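Local coordinates for protein ribonucleoside-diphosphate reductase subunit beta (Clostridium botulinum, PDB 6ZJK) that probably forms the diiron-containing radical-generating subunit of a ribonucleotide reductase, which converts ribonucleoside diphosphates to deoxyribonucleotides, at residues I54-L67 and A123-Q136. Residues are numbered along the deposited sequence; the frame is centred on the assembly and turned at random.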
ATOM      1  N   ILE A  54       8.229  18.976  -3.803  1.00 42.65           N
ATOM      2  CA  ILE A  54       9.085  17.863  -3.413  1.00 45.37           C
ATOM      3  C   ILE A  54      10.573  18.123  -3.628  1.00 45.82           C
ATOM      4  O   ILE A  54      10.913  18.918  -4.396  1.00 43.81           O
ATOM      5  CB  ILE A  54       8.710  16.584  -4.192  1.00 46.60           C
ATOM      6  CG1 ILE A  54       8.724  16.842  -5.668  1.00 45.68           C
ATOM      7  CG2 ILE A  54       7.321  16.157  -3.861  1.00 40.42           C
ATOM      8  CD1 ILE A  54       8.501  15.632  -6.491  1.00 45.13           C
ATOM      9  N   LYS A  55      11.436  17.410  -2.946  1.00 45.58           N
ATOM     10  CA  LYS A  55      12.875  17.555  -3.110  1.00 43.17           C
ATOM     11  C   LYS A  55      13.433  16.588  -4.159  1.00 44.16           C
ATOM     12  O   LYS A  55      14.305  16.972  -4.945  1.00 38.97           O
ATOM     13  CB  LYS A  55      13.577  17.345  -1.765  1.00 48.80           C
ATOM     14  CG  LYS A  55      15.101  17.229  -1.845  1.00 45.17           C
ATOM     15  CD  LYS A  55      15.698  17.018  -0.450  1.00 44.51           C
ATOM     16  CE  LYS A  55      17.220  17.061  -0.437  1.00 49.45           C
ATOM     17  NZ  LYS A  55      17.810  18.442  -0.572  1.00 62.46           N
ATOM     18  N   TYR A  56      12.951  15.340  -4.197  1.00 41.26           N
ATOM     19  CA  TYR A  56      13.518  14.328  -5.099  1.00 44.26           C
ATOM     20  C   TYR A  56      12.706  14.321  -6.388  1.00 42.68           C
ATOM     21  O   TYR A  56      11.682  13.638  -6.506  1.00 40.11           O
ATOM     22  CB  TYR A  56      13.562  12.957  -4.422  1.00 41.71           C
ATOM     23  CG  TYR A  56      14.336  13.020  -3.128  1.00 43.19           C
ATOM     24  CD1 TYR A  56      15.693  13.292  -3.137  1.00 38.53           C
ATOM     25  CD2 TYR A  56      13.698  12.890  -1.900  1.00 40.75           C
ATOM     26  CE1 TYR A  56      16.408  13.394  -1.974  1.00 38.13           C
ATOM     27  CE2 TYR A  56      14.403  13.001  -0.721  1.00 42.66           C
ATOM     28  CZ  TYR A  56      15.760  13.259  -0.766  1.00 44.16           C
ATOM     29  OH  TYR A  56      16.486  13.370   0.402  1.00 47.71           O
ATOM     30  N   SER A  57      13.227  15.039  -7.374  1.00 39.26           N
ATOM     31  CA  SER A  57      12.471  15.223  -8.609  1.00 48.14           C
ATOM     32  C   SER A  57      12.247  13.895  -9.338  1.00 43.07           C
ATOM     33  O   SER A  57      11.186  13.679  -9.941  1.00 45.38           O
ATOM     34  CB  SER A  57      13.219  16.235  -9.488  1.00 53.14           C
ATOM     35  OG  SER A  57      12.351  16.983 -10.316  1.00 63.30           O
ATOM     36  N   TRP A  58      13.138  12.909  -9.187  1.00 39.57           N
ATOM     37  CA  TRP A  58      12.931  11.625  -9.846  1.00 39.86           C
ATOM     38  C   TRP A  58      11.680  10.906  -9.353  1.00 43.47           C
ATOM     39  O   TRP A  58      11.182  10.021 -10.054  1.00 40.09           O
ATOM     40  CB  TRP A  58      14.170  10.737  -9.679  1.00 43.17           C
ATOM     41  CG  TRP A  58      14.708  10.648  -8.283  1.00 40.26           C
ATOM     42  CD1 TRP A  58      15.779  11.354  -7.751  1.00 38.07           C
ATOM     43  CD2 TRP A  58      14.236   9.791  -7.243  1.00 39.65           C
ATOM     44  NE1 TRP A  58      15.971  10.983  -6.437  1.00 39.61           N
ATOM     45  CE2 TRP A  58      15.038  10.028  -6.103  1.00 39.01           C
ATOM     46  CE3 TRP A  58      13.212   8.835  -7.163  1.00 38.46           C
ATOM     47  CZ2 TRP A  58      14.840   9.339  -4.905  1.00 41.59           C
ATOM     48  CZ3 TRP A  58      13.015   8.165  -5.969  1.00 37.95           C
ATOM     49  CH2 TRP A  58      13.818   8.407  -4.865  1.00 41.42           C
ATOM     50  N   ALA A  59      11.181  11.246  -8.186  1.00 41.52           N
ATOM     51  CA  ALA A  59       9.975  10.653  -7.649  1.00 40.28           C
ATOM     52  C   ALA A  59       8.767  10.811  -8.549  1.00 45.42           C
ATOM     53  O   ALA A  59       7.999   9.927  -8.697  1.00 42.49           O
ATOM     54  CB  ALA A  59       9.690  11.202  -6.301  1.00 40.07           C
ATOM     55  N   SER A  60       8.634  11.932  -9.191  1.00 36.75           N
ATOM     56  CA  SER A  60       7.527  12.183 -10.058  1.00 42.50           C
ATOM     57  C   SER A  60       7.374  11.225 -11.171  1.00 42.86           C
ATOM     58  O   SER A  60       6.318  10.745 -11.385  1.00 42.53           O
ATOM     59  CB  SER A  60       7.588  13.590 -10.632  1.00 44.94           C
ATOM     60  OG  SER A  60       7.716  14.517  -9.623  1.00 44.03           O
ATOM     61  N   ASP A  61       8.422  10.984 -11.928  1.00 42.45           N
ATOM     62  CA  ASP A  61       8.314  10.049 -13.011  1.00 47.47           C
ATOM     63  C   ASP A  61       8.092   8.612 -12.554  1.00 38.86           C
ATOM     64  O   ASP A  61       7.446   7.913 -13.197  1.00 39.08           O
ATOM     65  CB  ASP A  61       9.497  10.135 -13.936  1.00 48.16           C
ATOM     66  CG  ASP A  61       9.689  11.507 -14.469  1.00 63.88           C
ATOM     67  OD1 ASP A  61       8.950  11.845 -15.369  1.00 69.89           O
ATOM     68  OD2 ASP A  61      10.539  12.257 -13.954  1.00 60.99           O
ATOM     69  N   PHE A  62       8.633   8.243 -11.418  1.00 39.21           N
ATOM     70  CA  PHE A  62       8.460   6.919 -10.899  1.00 41.45           C
ATOM     71  C   PHE A  62       6.982   6.683 -10.554  1.00 43.94           C
ATOM     72  O   PHE A  62       6.489   5.631 -10.787  1.00 39.73           O
ATOM     73  CB  PHE A  62       9.339   6.617  -9.696  1.00 41.85           C
ATOM     74  CG  PHE A  62      10.805   6.469 -10.007  1.00 46.77           C
ATOM     75  CD1 PHE A  62      11.318   6.821 -11.205  1.00 46.36           C
ATOM     76  CD2 PHE A  62      11.643   6.022  -9.073  1.00 43.62           C
ATOM     77  CE1 PHE A  62      12.659   6.685 -11.455  1.00 52.38           C
ATOM     78  CE2 PHE A  62      12.958   5.887  -9.294  1.00 46.50           C
ATOM     79  CZ  PHE A  62      13.479   6.228 -10.483  1.00 48.13           C
ATOM     80  N   TYR A  63       6.289   7.689 -10.030  1.00 39.32           N
ATOM     81  CA  TYR A  63       4.890   7.595  -9.707  1.00 38.76           C
ATOM     82  C   TYR A  63       4.157   7.307 -10.961  1.00 40.78           C
ATOM     83  O   TYR A  63       3.410   6.404 -11.030  1.00 39.42           O
ATOM     84  CB  TYR A  63       4.395   8.887  -9.082  1.00 37.15           C
ATOM     85  CG  TYR A  63       2.948   8.928  -8.749  1.00 40.35           C
ATOM     86  CD1 TYR A  63       2.040   9.336  -9.641  1.00 41.03           C
ATOM     87  CD2 TYR A  63       2.517   8.580  -7.529  1.00 41.17           C
ATOM     88  CE1 TYR A  63       0.723   9.393  -9.324  1.00 45.92           C
ATOM     89  CE2 TYR A  63       1.212   8.617  -7.209  1.00 39.13           C
ATOM     90  CZ  TYR A  63       0.329   9.017  -8.122  1.00 44.64           C
ATOM     91  OH  TYR A  63      -0.921   9.064  -7.823  1.00 39.16           O
ATOM     92  N   ARG A  64       4.419   8.048 -11.991  1.00 38.52           N
ATOM     93  CA  ARG A  64       3.714   7.881 -13.222  1.00 42.26           C
ATOM     94  C   ARG A  64       3.874   6.523 -13.845  1.00 41.59           C
ATOM     95  O   ARG A  64       2.932   5.910 -14.224  1.00 40.84           O
ATOM     96  CB  ARG A  64       4.126   8.986 -14.156  1.00 45.09           C
ATOM     97  CG  ARG A  64       3.473   9.041 -15.492  1.00 50.13           C
ATOM     98  CD  ARG A  64       3.980  10.243 -16.255  1.00 50.40           C
ATOM     99  NE  ARG A  64       3.133  11.401 -16.057  1.00 65.09           N
ATOM    100  CZ  ARG A  64       3.461  12.490 -15.376  1.00 67.29           C
ATOM    101  NH1 ARG A  64       4.641  12.627 -14.830  1.00 66.26           N
ATOM    102  NH2 ARG A  64       2.594  13.478 -15.263  1.00 71.07           N
ATOM    103  N   THR A  65       5.102   6.069 -13.916  1.00 39.52           N
ATOM    104  CA  THR A  65       5.463   4.806 -14.487  1.00 36.57           C
ATOM    105  C   THR A  65       4.802   3.641 -13.766  1.00 40.76           C
ATOM    106  O   THR A  65       4.274   2.780 -14.360  1.00 37.44           O
ATOM    107  CB  THR A  65       6.984   4.649 -14.409  1.00 38.43           C
ATOM    108  OG1 THR A  65       7.577   5.552 -15.303  1.00 38.68           O
ATOM    109  CG2 THR A  65       7.373   3.312 -14.785  1.00 34.69           C
ATOM    110  N   MET A  66       4.858   3.677 -12.463  1.00 38.97           N
ATOM    111  CA  MET A  66       4.312   2.644 -11.646  1.00 38.82           C
ATOM    112  C   MET A  66       2.827   2.494 -11.857  1.00 43.96           C
ATOM    113  O   MET A  66       2.353   1.429 -12.022  1.00 41.42           O
ATOM    114  CB  MET A  66       4.653   2.863 -10.207  1.00 39.60           C
ATOM    115  CG  MET A  66       6.072   2.574  -9.892  1.00 35.67           C
ATOM    116  SD  MET A  66       6.564   2.920  -8.273  1.00 43.73           S
ATOM    117  CE  MET A  66       6.545   1.366  -7.477  1.00 42.31           C
ATOM    118  N   LEU A  67       2.106   3.584 -11.885  1.00 37.60           N
ATOM    119  CA  LEU A  67       0.717   3.517 -12.148  1.00 37.77           C
ATOM    120  C   LEU A  67       0.376   3.013 -13.515  1.00 38.17           C
ATOM    121  O   LEU A  67      -0.582   2.326 -13.646  1.00 36.91           O
ATOM    122  CB  LEU A  67       0.077   4.864 -11.939  1.00 38.92           C
ATOM    123  CG  LEU A  67      -0.682   5.103 -10.672  1.00 38.91           C
ATOM    124  CD1 LEU A  67       0.091   4.818  -9.450  1.00 41.54           C
ATOM    125  CD2 LEU A  67      -1.190   6.510 -10.622  1.00 38.70           C
ATOM    126  N   ALA A 123      10.616  11.746   3.761  1.00 45.75           N
ATOM    127  CA  ALA A 123      10.255  12.370   2.491  1.00 37.18           C
ATOM    128  C   ALA A 123       8.953  11.745   2.006  1.00 42.82           C
ATOM    129  O   ALA A 123       8.958  10.599   1.545  1.00 40.32           O
ATOM    130  CB  ALA A 123      11.352  12.156   1.451  1.00 39.01           C
ATOM    131  N   ALA A 124       7.850  12.503   2.072  1.00 38.54           N
ATOM    132  CA  ALA A 124       6.541  11.938   1.748  1.00 42.04           C
ATOM    133  C   ALA A 124       6.479  11.425   0.316  1.00 38.62           C
ATOM    134  O   ALA A 124       5.784  10.441   0.041  1.00 37.01           O
ATOM    135  CB  ALA A 124       5.439  12.978   1.966  1.00 38.10           C
ATOM    136  N   GLU A 125       7.192  12.063  -0.606  1.00 38.10           N
ATOM    137  CA  GLU A 125       7.126  11.606  -1.987  1.00 43.11           C
ATOM    138  C   GLU A 125       7.787  10.237  -2.149  1.00 44.44           C
ATOM    139  O   GLU A 125       7.385   9.464  -3.026  1.00 40.57           O
ATOM    140  CB  GLU A 125       7.768  12.635  -2.933  1.00 39.44           C
ATOM    141  CG  GLU A 125       9.293  12.835  -2.764  1.00 36.94           C
ATOM    142  CD  GLU A 125       9.656  13.977  -1.818  1.00 47.22           C
ATOM    143  OE1 GLU A 125       8.944  14.178  -0.808  1.00 42.88           O
ATOM    144  OE2 GLU A 125      10.668  14.675  -2.077  1.00 44.29           O
ATOM    145  N   VAL A 126       8.756   9.893  -1.288  1.00 36.88           N
ATOM    146  CA  VAL A 126       9.341   8.555  -1.287  1.00 39.00           C
ATOM    147  C   VAL A 126       8.419   7.547  -0.594  1.00 37.02           C
ATOM    148  O   VAL A 126       8.344   6.382  -1.003  1.00 41.16           O
ATOM    149  CB  VAL A 126      10.747   8.570  -0.650  1.00 39.28           C
ATOM    150  CG1 VAL A 126      11.353   7.110  -0.580  1.00 35.36           C
ATOM    151  CG2 VAL A 126      11.680   9.494  -1.435  1.00 36.04           C
ATOM    152  N   SER A 127       7.796   7.956   0.518  1.00 41.26           N
ATOM    153  CA  SER A 127       6.820   7.088   1.189  1.00 40.49           C
ATOM    154  C   SER A 127       5.637   6.737   0.289  1.00 41.55           C
ATOM    155  O   SER A 127       5.110   5.619   0.355  1.00 41.12           O
ATOM    156  CB  SER A 127       6.339   7.731   2.481  1.00 44.36           C
ATOM    157  OG  SER A 127       7.331   7.555   3.479  1.00 47.98           O
ATOM    158  N   SER A 128       5.165   7.689  -0.511  1.00 35.88           N
ATOM    159  CA  SER A 128       4.143   7.350  -1.493  1.00 39.51           C
ATOM    160  C   SER A 128       4.604   6.215  -2.392  1.00 36.97           C
ATOM    161  O   SER A 128       3.851   5.276  -2.658  1.00 36.49           O
ATOM    162  CB  SER A 128       3.782   8.562  -2.330  1.00 39.25           C
ATOM    163  OG  SER A 128       3.157   9.523  -1.510  1.00 45.87           O
ATOM    164  N   LEU A 129       5.821   6.259  -2.879  1.00 39.91           N
ATOM    165  CA  LEU A 129       6.287   5.228  -3.782  1.00 36.48           C
ATOM    166  C   LEU A 129       6.427   3.886  -3.109  1.00 36.96           C
ATOM    167  O   LEU A 129       6.150   2.913  -3.670  1.00 36.25           O
ATOM    168  CB  LEU A 129       7.557   5.633  -4.509  1.00 37.49           C
ATOM    169  CG  LEU A 129       7.646   6.882  -5.380  1.00 38.99           C
ATOM    170  CD1 LEU A 129       9.054   7.263  -5.732  1.00 35.05           C
ATOM    171  CD2 LEU A 129       6.812   6.857  -6.601  1.00 37.14           C
ATOM    172  N   LEU A 130       6.882   3.867  -1.888  1.00 38.27           N
ATOM    173  CA  LEU A 130       6.981   2.588  -1.190  1.00 35.68           C
ATOM    174  C   LEU A 130       5.607   1.983  -0.922  1.00 40.90           C
ATOM    175  O   LEU A 130       5.471   0.748  -0.913  1.00 40.24           O
ATOM    176  CB  LEU A 130       7.755   2.746   0.124  1.00 39.10           C
ATOM    177  CG  LEU A 130       9.253   3.077   0.028  1.00 38.52           C
ATOM    178  CD1 LEU A 130       9.754   3.536   1.381  1.00 36.33           C
ATOM    179  CD2 LEU A 130      10.054   1.866  -0.426  1.00 35.23           C
ATOM    180  N   ASN A 131       4.590   2.823  -0.685  1.00 35.23           N
ATOM    181  CA  ASN A 131       3.224   2.324  -0.514  1.00 37.83           C
ATOM    182  C   ASN A 131       2.694   1.731  -1.816  1.00 37.09           C
ATOM    183  O   ASN A 131       1.988   0.719  -1.803  1.00 36.40           O
ATOM    184  CB  ASN A 131       2.285   3.453  -0.065  1.00 41.55           C
ATOM    185  CG  ASN A 131       2.471   3.851   1.382  1.00 43.21           C
ATOM    186  OD1 ASN A 131       2.979   3.087   2.195  1.00 50.33           O
ATOM    187  ND2 ASN A 131       2.007   5.049   1.722  1.00 44.05           N
ATOM    188  N   ILE A 132       3.037   2.312  -2.935  1.00 36.52           N
ATOM    189  CA  ILE A 132       2.625   1.746  -4.176  1.00 36.11           C
ATOM    190  C   ILE A 132       3.351   0.404  -4.365  1.00 44.44           C
ATOM    191  O   ILE A 132       2.816  -0.520  -4.867  1.00 40.21           O
ATOM    192  CB  ILE A 132       2.955   2.645  -5.334  1.00 36.32           C
ATOM    193  CG1 ILE A 132       2.254   3.989  -5.202  1.00 42.61           C
ATOM    194  CG2 ILE A 132       2.555   2.033  -6.626  1.00 37.33           C
ATOM    195  CD1 ILE A 132       2.589   4.973  -6.291  1.00 42.34           C
ATOM    196  N   GLN A 133       4.594   0.339  -3.929  1.00 36.22           N
ATOM    197  CA  GLN A 133       5.360  -0.860  -4.044  1.00 38.12           C
ATOM    198  C   GLN A 133       4.679  -1.930  -3.241  1.00 39.50           C
ATOM    199  O   GLN A 133       4.499  -2.969  -3.730  1.00 39.07           O
ATOM    200  CB  GLN A 133       6.793  -0.685  -3.573  1.00 35.39           C
ATOM    201  CG  GLN A 133       7.691  -1.868  -3.776  1.00 33.84           C
ATOM    202  CD  GLN A 133       9.115  -1.690  -3.301  1.00 45.18           C
ATOM    203  OE1 GLN A 133       9.580  -0.618  -2.982  1.00 39.44           O
ATOM    204  NE2 GLN A 133       9.820  -2.782  -3.263  1.00 45.10           N
ATOM    205  N   THR A 134       4.328  -1.640  -2.005  1.00 36.93           N
ATOM    206  CA  THR A 134       3.682  -2.628  -1.140  1.00 36.82           C
ATOM    207  C   THR A 134       2.421  -3.202  -1.782  1.00 41.91           C
ATOM    208  O   THR A 134       2.174  -4.420  -1.722  1.00 36.92           O
ATOM    209  CB  THR A 134       3.339  -1.998   0.206  1.00 39.86           C
ATOM    210  OG1 THR A 134       4.537  -1.560   0.844  1.00 37.57           O
ATOM    211  CG2 THR A 134       2.640  -2.991   1.102  1.00 38.31           C
ATOM    212  N   PHE A 135       1.613  -2.334  -2.387  1.00 38.69           N
ATOM    213  CA  PHE A 135       0.416  -2.750  -3.108  1.00 35.40           C
ATOM    214  C   PHE A 135       0.759  -3.714  -4.244  1.00 37.13           C
ATOM    215  O   PHE A 135       0.080  -4.730  -4.426  1.00 38.06           O
ATOM    216  CB  PHE A 135      -0.282  -1.486  -3.615  1.00 36.96           C
ATOM    217  CG  PHE A 135      -1.186  -1.689  -4.782  1.00 40.77           C
ATOM    218  CD1 PHE A 135      -2.491  -2.137  -4.601  1.00 44.15           C
ATOM    219  CD2 PHE A 135      -0.762  -1.375  -6.062  1.00 42.14           C
ATOM    220  CE1 PHE A 135      -3.349  -2.286  -5.680  1.00 41.44           C
ATOM    221  CE2 PHE A 135      -1.607  -1.531  -7.153  1.00 46.01           C
ATOM    222  CZ  PHE A 135      -2.905  -1.987  -6.962  1.00 47.45           C
ATOM    223  N   GLN A 136       1.831  -3.432  -4.991  1.00 34.67           N
ATOM    224  CA  GLN A 136       2.259  -4.300  -6.095  1.00 35.26           C
ATOM    225  C   GLN A 136       2.740  -5.653  -5.601  1.00 35.05           C
ATOM    226  O   GLN A 136       2.543  -6.662  -6.290  1.00 34.51           O
ATOM    227  CB  GLN A 136       3.380  -3.640  -6.926  1.00 35.24           C
ATOM    228  CG  GLN A 136       2.898  -2.442  -7.742  1.00 36.11           C
ATOM    229  CD  GLN A 136       3.943  -1.774  -8.598  1.00 37.84           C
ATOM    230  OE1 GLN A 136       5.146  -2.079  -8.514  1.00 35.91           O
ATOM    231  NE2 GLN A 136       3.488  -0.855  -9.456  1.00 37.85           N
TER
HETATM  232  O   HOH W   1       0.712  -0.396 -10.056  1.00 41.93           O
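Glu125 reaches from the first turn of helix 124-136 to the loop ahead of helix 58-67. Glu125 CB lies 3.7 Å from Ile54 CG2. Glu125 CG, flanked by the residue's own backbone N and C (chi1 66°), packs on Ala59 CB at 3.9 Å. A bend at chi2 (-93°) then turns the carboxylate toward the loop backbone, with CD against Ile54 CB. At the tip, OE2 accepts two backbone N-H groups. Tyr56 N gives a nearly straight bond of 3.2 Å to Glu125 OE2 on its anti lone pair. Lys55 N approaches Glu125 OE2 at 3.0 Å from above the carboxylate plane. The other oxygen, OE1, is hydrogen-bonded to Thr37. The two helices run nearly parallel, 22° apart, within the helical bundle of the R2 fold, two of whose iron ligands, Glu137 and His140, lie further along helix 124-151. The helices pack knobs-into-holes. Leu129 sits among Ala59, Phe62, Tyr63 and Met66, with Leu129 CD2 3.6 Å from Tyr63 N. Met66 returns the fit among Leu129, Ile132, Gln133 and Gln136, with Met66 CE 4.1 Å from Ile132 CG2. A water bridges Met66 O and Gln136 NE2, while Gln136 OE1 is hydrogen-bonded to the iron ligand His241.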